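Local atomic coordinates of peptidoglycan synthetase penicillin-binding protein 3 (PDB entry 4YE5), a protein that probably binds penicillin and, as a member of the transpeptidase family, is thought to cross-link peptidoglycan strands during cell-wall synthesis. Residues A[330-342]-A[556-566]. Residues are numbered along the deposited sequence; the frame is centred on the assembly and turned at random.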
loop_
_atom_site.group_PDB
_atom_site.type_symbol
_atom_site.label_atom_id
_atom_site.label_comp_id
_atom_site.label_asym_id
_atom_site.label_seq_id
_atom_site.Cartn_x
_atom_site.Cartn_y
_atom_site.Cartn_z
ATOM N N ASN A 330 -13.912 -37.371 -24.755
ATOM C CA ASN A 330 -14.121 -36.330 -25.757
ATOM C C ASN A 330 -15.341 -35.465 -25.425
ATOM O O ASN A 330 -16.463 -35.791 -25.803
ATOM C CB ASN A 330 -14.273 -36.952 -27.143
ATOM C CG ASN A 330 -12.981 -37.547 -27.658
ATOM O OD1 ASN A 330 -11.965 -37.554 -26.961
ATOM N ND2 ASN A 330 -13.015 -38.063 -28.881
ATOM N N GLU A 331 -15.110 -34.352 -24.732
ATOM C CA GLU A 331 -16.200 -33.543 -24.198
ATOM C C GLU A 331 -16.765 -32.552 -25.207
ATOM O O GLU A 331 -16.030 -32.005 -26.035
ATOM C CB GLU A 331 -15.734 -32.797 -22.946
ATOM C CG GLU A 331 -15.337 -33.696 -21.793
ATOM C CD GLU A 331 -16.523 -34.183 -20.977
ATOM O OE1 GLU A 331 -16.304 -34.575 -19.811
ATOM O OE2 GLU A 331 -17.666 -34.176 -21.488
ATOM N N HIS A 332 -18.077 -32.328 -25.113
ATOM C CA HIS A 332 -18.800 -31.409 -25.986
ATOM C C HIS A 332 -18.978 -30.071 -25.277
ATOM O O HIS A 332 -20.041 -29.788 -24.724
ATOM C CB HIS A 332 -20.177 -31.972 -26.338
ATOM C CG HIS A 332 -20.143 -33.114 -27.307
ATOM N ND1 HIS A 332 -21.284 -33.667 -27.847
ATOM C CD2 HIS A 332 -19.105 -33.809 -27.836
ATOM C CE1 HIS A 332 -20.955 -34.651 -28.663
ATOM N NE2 HIS A 332 -19.637 -34.758 -28.673
ATOM N N TRP A 333 -17.931 -29.255 -25.295
ATOM C CA TRP A 333 -17.936 -27.969 -24.609
ATOM C C TRP A 333 -17.953 -26.810 -25.592
ATOM O O TRP A 333 -17.347 -26.891 -26.662
ATOM C CB TRP A 333 -16.701 -27.851 -23.720
ATOM C CG TRP A 333 -16.708 -28.785 -22.528
ATOM C CD1 TRP A 333 -17.801 -29.292 -21.890
ATOM C CD2 TRP A 333 -15.562 -29.317 -21.842
ATOM N NE1 TRP A 333 -17.410 -30.105 -20.849
ATOM C CE2 TRP A 333 -16.042 -30.139 -20.800
ATOM C CE3 TRP A 333 -14.179 -29.173 -22.009
ATOM C CZ2 TRP A 333 -15.188 -30.826 -19.928
ATOM C CZ3 TRP A 333 -13.327 -29.856 -21.134
ATOM C CH2 TRP A 333 -13.842 -30.666 -20.106
ATOM N N THR A 334 -18.646 -25.736 -25.230
ATOM C CA THR A 334 -18.510 -24.482 -25.962
ATOM C C THR A 334 -17.258 -23.759 -25.491
ATOM O O THR A 334 -16.584 -24.212 -24.568
ATOM C CB THR A 334 -19.691 -23.562 -25.712
ATOM O OG1 THR A 334 -19.736 -23.240 -24.315
ATOM C CG2 THR A 334 -21.010 -24.236 -26.175
ATOM N N LEU A 335 -16.940 -22.628 -26.118
ATOM C CA LEU A 335 -15.776 -21.867 -25.685
ATOM C C LEU A 335 -15.950 -21.426 -24.227
ATOM O O LEU A 335 -15.007 -21.493 -23.443
ATOM C CB LEU A 335 -15.537 -20.651 -26.578
ATOM C CG LEU A 335 -14.207 -19.927 -26.335
ATOM C CD1 LEU A 335 -13.044 -20.852 -26.660
ATOM C CD2 LEU A 335 -14.133 -18.653 -27.163
ATOM N N ALA A 336 -17.162 -21.002 -23.870
ATOM C CA ALA A 336 -17.466 -20.665 -22.482
ATOM C C ALA A 336 -17.209 -21.861 -21.550
ATOM O O ALA A 336 -16.660 -21.703 -20.455
ATOM C CB ALA A 336 -18.909 -20.175 -22.352
ATOM N N GLY A 337 -17.582 -23.058 -21.993
ATOM C CA GLY A 337 -17.356 -24.263 -21.198
ATOM C C GLY A 337 -15.886 -24.615 -21.015
ATOM O O GLY A 337 -15.492 -25.154 -19.981
ATOM N N ILE A 338 -15.065 -24.327 -22.024
ATOM C CA ILE A 338 -13.617 -24.520 -21.887
ATOM C C ILE A 338 -13.073 -23.675 -20.718
ATOM O O ILE A 338 -12.202 -24.127 -19.948
ATOM C CB ILE A 338 -12.873 -24.218 -23.220
ATOM C CG1 ILE A 338 -13.064 -25.399 -24.192
ATOM C CG2 ILE A 338 -11.379 -23.943 -22.973
ATOM C CD1 ILE A 338 -12.845 -25.064 -25.668
ATOM N N LEU A 339 -13.597 -22.458 -20.581
ATOM C CA LEU A 339 -13.239 -21.591 -19.458
ATOM C C LEU A 339 -13.735 -22.204 -18.140
ATOM O O LEU A 339 -12.978 -22.369 -17.179
ATOM C CB LEU A 339 -13.858 -20.184 -19.611
ATOM C CG LEU A 339 -13.462 -19.236 -18.464
ATOM C CD1 LEU A 339 -11.933 -18.923 -18.489
ATOM C CD2 LEU A 339 -14.308 -17.942 -18.377
ATOM N N GLU A 340 -15.023 -22.528 -18.116
ATOM C CA GLU A 340 -15.676 -23.062 -16.929
ATOM C C GLU A 340 -15.008 -24.353 -16.427
ATOM O O GLU A 340 -14.886 -24.592 -15.215
ATOM C CB GLU A 340 -17.147 -23.340 -17.243
ATOM C CG GLU A 340 -17.894 -23.969 -16.101
ATOM C CD GLU A 340 -18.793 -25.103 -16.549
ATOM O OE1 GLU A 340 -18.771 -25.456 -17.755
ATOM O OE2 GLU A 340 -19.518 -25.642 -15.686
ATOM N N GLN A 341 -14.565 -25.178 -17.366
ATOM C CA GLN A 341 -13.956 -26.462 -17.020
ATOM C C GLN A 341 -12.439 -26.376 -16.886
ATOM O O GLN A 341 -11.784 -27.386 -16.678
ATOM C CB GLN A 341 -14.324 -27.509 -18.069
ATOM C CG GLN A 341 -15.846 -27.710 -18.202
ATOM C CD GLN A 341 -16.385 -28.703 -17.183
ATOM O OE1 GLN A 341 -15.628 -29.267 -16.393
ATOM N NE2 GLN A 341 -17.691 -28.924 -17.204
ATOM N N SER A 342 -11.882 -25.171 -16.998
ATOM C CA SER A 342 -10.437 -24.991 -16.885
ATOM C C SER A 342 -9.661 -25.901 -17.854
ATOM O O SER A 342 -8.636 -26.459 -17.501
ATOM C CB SER A 342 -9.964 -25.255 -15.445
ATOM O OG SER A 342 -10.676 -24.448 -14.512
ATOM N N SER A 556 -30.587 -9.841 -9.188
ATOM C CA SER A 556 -31.752 -10.315 -9.923
ATOM C C SER A 556 -31.474 -11.702 -10.510
ATOM O O SER A 556 -30.316 -12.094 -10.665
ATOM C CB SER A 556 -32.099 -9.330 -11.045
ATOM O OG SER A 556 -32.516 -8.080 -10.515
ATOM N N PRO A 557 -32.537 -12.460 -10.830
ATOM C CA PRO A 557 -32.330 -13.793 -11.407
ATOM C C PRO A 557 -31.509 -13.748 -12.698
ATOM O O PRO A 557 -31.655 -12.829 -13.509
ATOM C CB PRO A 557 -33.763 -14.264 -11.708
ATOM C CG PRO A 557 -34.615 -13.549 -10.696
ATOM C CD PRO A 557 -33.961 -12.193 -10.544
ATOM N N ARG A 558 -30.628 -14.727 -12.869
ATOM C CA ARG A 558 -29.871 -14.886 -14.108
ATOM C C ARG A 558 -30.769 -15.414 -15.243
ATOM O O ARG A 558 -31.370 -16.476 -15.114
ATOM C CB ARG A 558 -28.692 -15.841 -13.872
ATOM C CG ARG A 558 -27.697 -15.885 -15.027
ATOM C CD ARG A 558 -26.560 -16.896 -14.784
ATOM N NE ARG A 558 -25.546 -16.752 -15.823
ATOM C CZ ARG A 558 -24.648 -17.672 -16.148
ATOM N NH1 ARG A 558 -24.609 -18.834 -15.505
ATOM N NH2 ARG A 558 -23.786 -17.422 -17.126
ATOM N N THR A 559 -30.854 -14.686 -16.357
ATOM C CA THR A 559 -31.723 -15.113 -17.452
ATOM C C THR A 559 -31.023 -15.269 -18.793
ATOM O O THR A 559 -31.660 -15.616 -19.777
ATOM C CB THR A 559 -32.900 -14.131 -17.681
ATOM O OG1 THR A 559 -32.386 -12.834 -18.017
ATOM C CG2 THR A 559 -33.801 -14.042 -16.441
ATOM N N ASP A 560 -29.731 -14.990 -18.858
ATOM C CA ASP A 560 -29.072 -14.963 -20.163
ATOM C C ASP A 560 -27.807 -15.826 -20.255
ATOM O O ASP A 560 -26.881 -15.485 -20.993
ATOM C CB ASP A 560 -28.751 -13.514 -20.557
ATOM C CG ASP A 560 -27.774 -12.836 -19.589
ATOM O OD1 ASP A 560 -27.476 -13.402 -18.506
ATOM O OD2 ASP A 560 -27.316 -11.715 -19.913
ATOM N N ALA A 561 -27.769 -16.936 -19.523
ATOM C CA ALA A 561 -26.548 -17.741 -19.460
ATOM C C ALA A 561 -26.121 -18.204 -20.847
ATOM O O ALA A 561 -26.932 -18.700 -21.605
ATOM C CB ALA A 561 -26.741 -18.952 -18.535
ATOM N N ILE A 562 -24.853 -18.031 -21.186
ATOM C CA ILE A 562 -24.353 -18.565 -22.441
ATOM C C ILE A 562 -24.042 -20.037 -22.189
ATOM O O ILE A 562 -23.413 -20.366 -21.194
ATOM C CB ILE A 562 -23.113 -17.783 -22.927
ATOM C CG1 ILE A 562 -23.517 -16.345 -23.292
ATOM C CG2 ILE A 562 -22.464 -18.467 -24.135
ATOM C CD1 ILE A 562 -22.353 -15.377 -23.372
ATOM N N PRO A 563 -24.529 -20.933 -23.066
ATOM C CA PRO A 563 -24.335 -22.376 -22.855
ATOM C C PRO A 563 -22.870 -22.783 -22.739
ATOM O O PRO A 563 -22.005 -22.269 -23.464
ATOM C CB PRO A 563 -24.990 -23.019 -24.101
ATOM C CG PRO A 563 -25.227 -21.875 -25.068
ATOM C CD PRO A 563 -25.396 -20.650 -24.222
ATOM N N VAL A 564 -22.600 -23.703 -21.820
ATOM C CA VAL A 564 -21.236 -24.184 -21.584
ATOM C C VAL A 564 -20.988 -25.532 -22.269
ATOM O O VAL A 564 -19.853 -26.015 -22.361
ATOM C CB VAL A 564 -20.958 -24.316 -20.073
ATOM C CG1 VAL A 564 -20.647 -22.951 -19.470
ATOM C CG2 VAL A 564 -22.170 -24.977 -19.360
ATOM N N ASN A 565 -22.056 -26.156 -22.737
ATOM C CA ASN A 565 -21.905 -27.382 -23.519
ATOM C C ASN A 565 -22.877 -27.426 -24.682
ATOM O O ASN A 565 -23.678 -26.509 -24.861
ATOM C CB ASN A 565 -22.050 -28.624 -22.635
ATOM C CG ASN A 565 -23.241 -28.541 -21.703
ATOM O OD1 ASN A 565 -24.348 -28.216 -22.128
ATOM N ND2 ASN A 565 -23.016 -28.820 -20.419
ATOM N N TRP A 566 -22.788 -28.485 -25.483
ATOM C CA TRP A 566 -23.709 -28.679 -26.591
ATOM C C TRP A 566 -23.956 -30.177 -26.748
ATOM O O TRP A 566 -23.282 -30.986 -26.097
ATOM C CB TRP A 566 -23.128 -28.086 -27.876
ATOM C CG TRP A 566 -21.787 -28.651 -28.232
ATOM C CD1 TRP A 566 -20.565 -28.253 -27.750
ATOM C CD2 TRP A 566 -21.526 -29.728 -29.138
ATOM N NE1 TRP A 566 -19.564 -29.015 -28.307
ATOM C CE2 TRP A 566 -20.128 -29.925 -29.165
ATOM C CE3 TRP A 566 -22.338 -30.547 -29.937
ATOM C CZ2 TRP A 566 -19.529 -30.908 -29.956
ATOM C CZ3 TRP A 566 -21.741 -31.517 -30.716
ATOM C CH2 TRP A 566 -20.351 -31.689 -30.722
ATOM O OXT TRP A 566 -24.829 -30.599 -27.509
HETATM O O HOH W 1 -19.219 -27.501 -19.516
#
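The imidazole of His332 lies flat against the indole of Trp566, the C-terminal residue, in an offset stack with the six-membered ring, centroids 3.8 Å apart and planes only 2° from parallel. Two flat aromatic groups suit this exposed place, since each buries one broad face against the other. His332 CB continues the overlap as a CH-pi contact over the five-membered ring. Beside the rings, Trp566 N donates to His332 O (3.1 Å), and Thr334 N donates to Val564 O (3.1 Å), bridging the backbones around Trp333 and Asn565.

Thr334, the N-cap of helix 335-340, uses its hydroxyl twice: set between its backbone N and carbonyl carbon (chi1 62°), OG1 accepts from Gly337 N and donates to Pro563 O, 2.6 Å away. Gly337, lacking a side chain, lets Val564 O come within 3.3 Å of its CA. Compact, apolar Val564 turns CG1 to Ala336 CB (4.4 Å), while its CB lies by Glu340 OE1 (3.4 Å). A water joins that oxygen to Val564 O and Gln341 NE2; Glu340 OE2 is hydrogen-bonded to His471 ND1.

The C-terminal tail thus lies across strand 331-334 and helix 335-340 of the transpeptidase domain: Trp566 NE1 hydrogen-bonds Phe309 O of neighbouring strand 308-311, while Val564 touches Ser467 of helix 455-470.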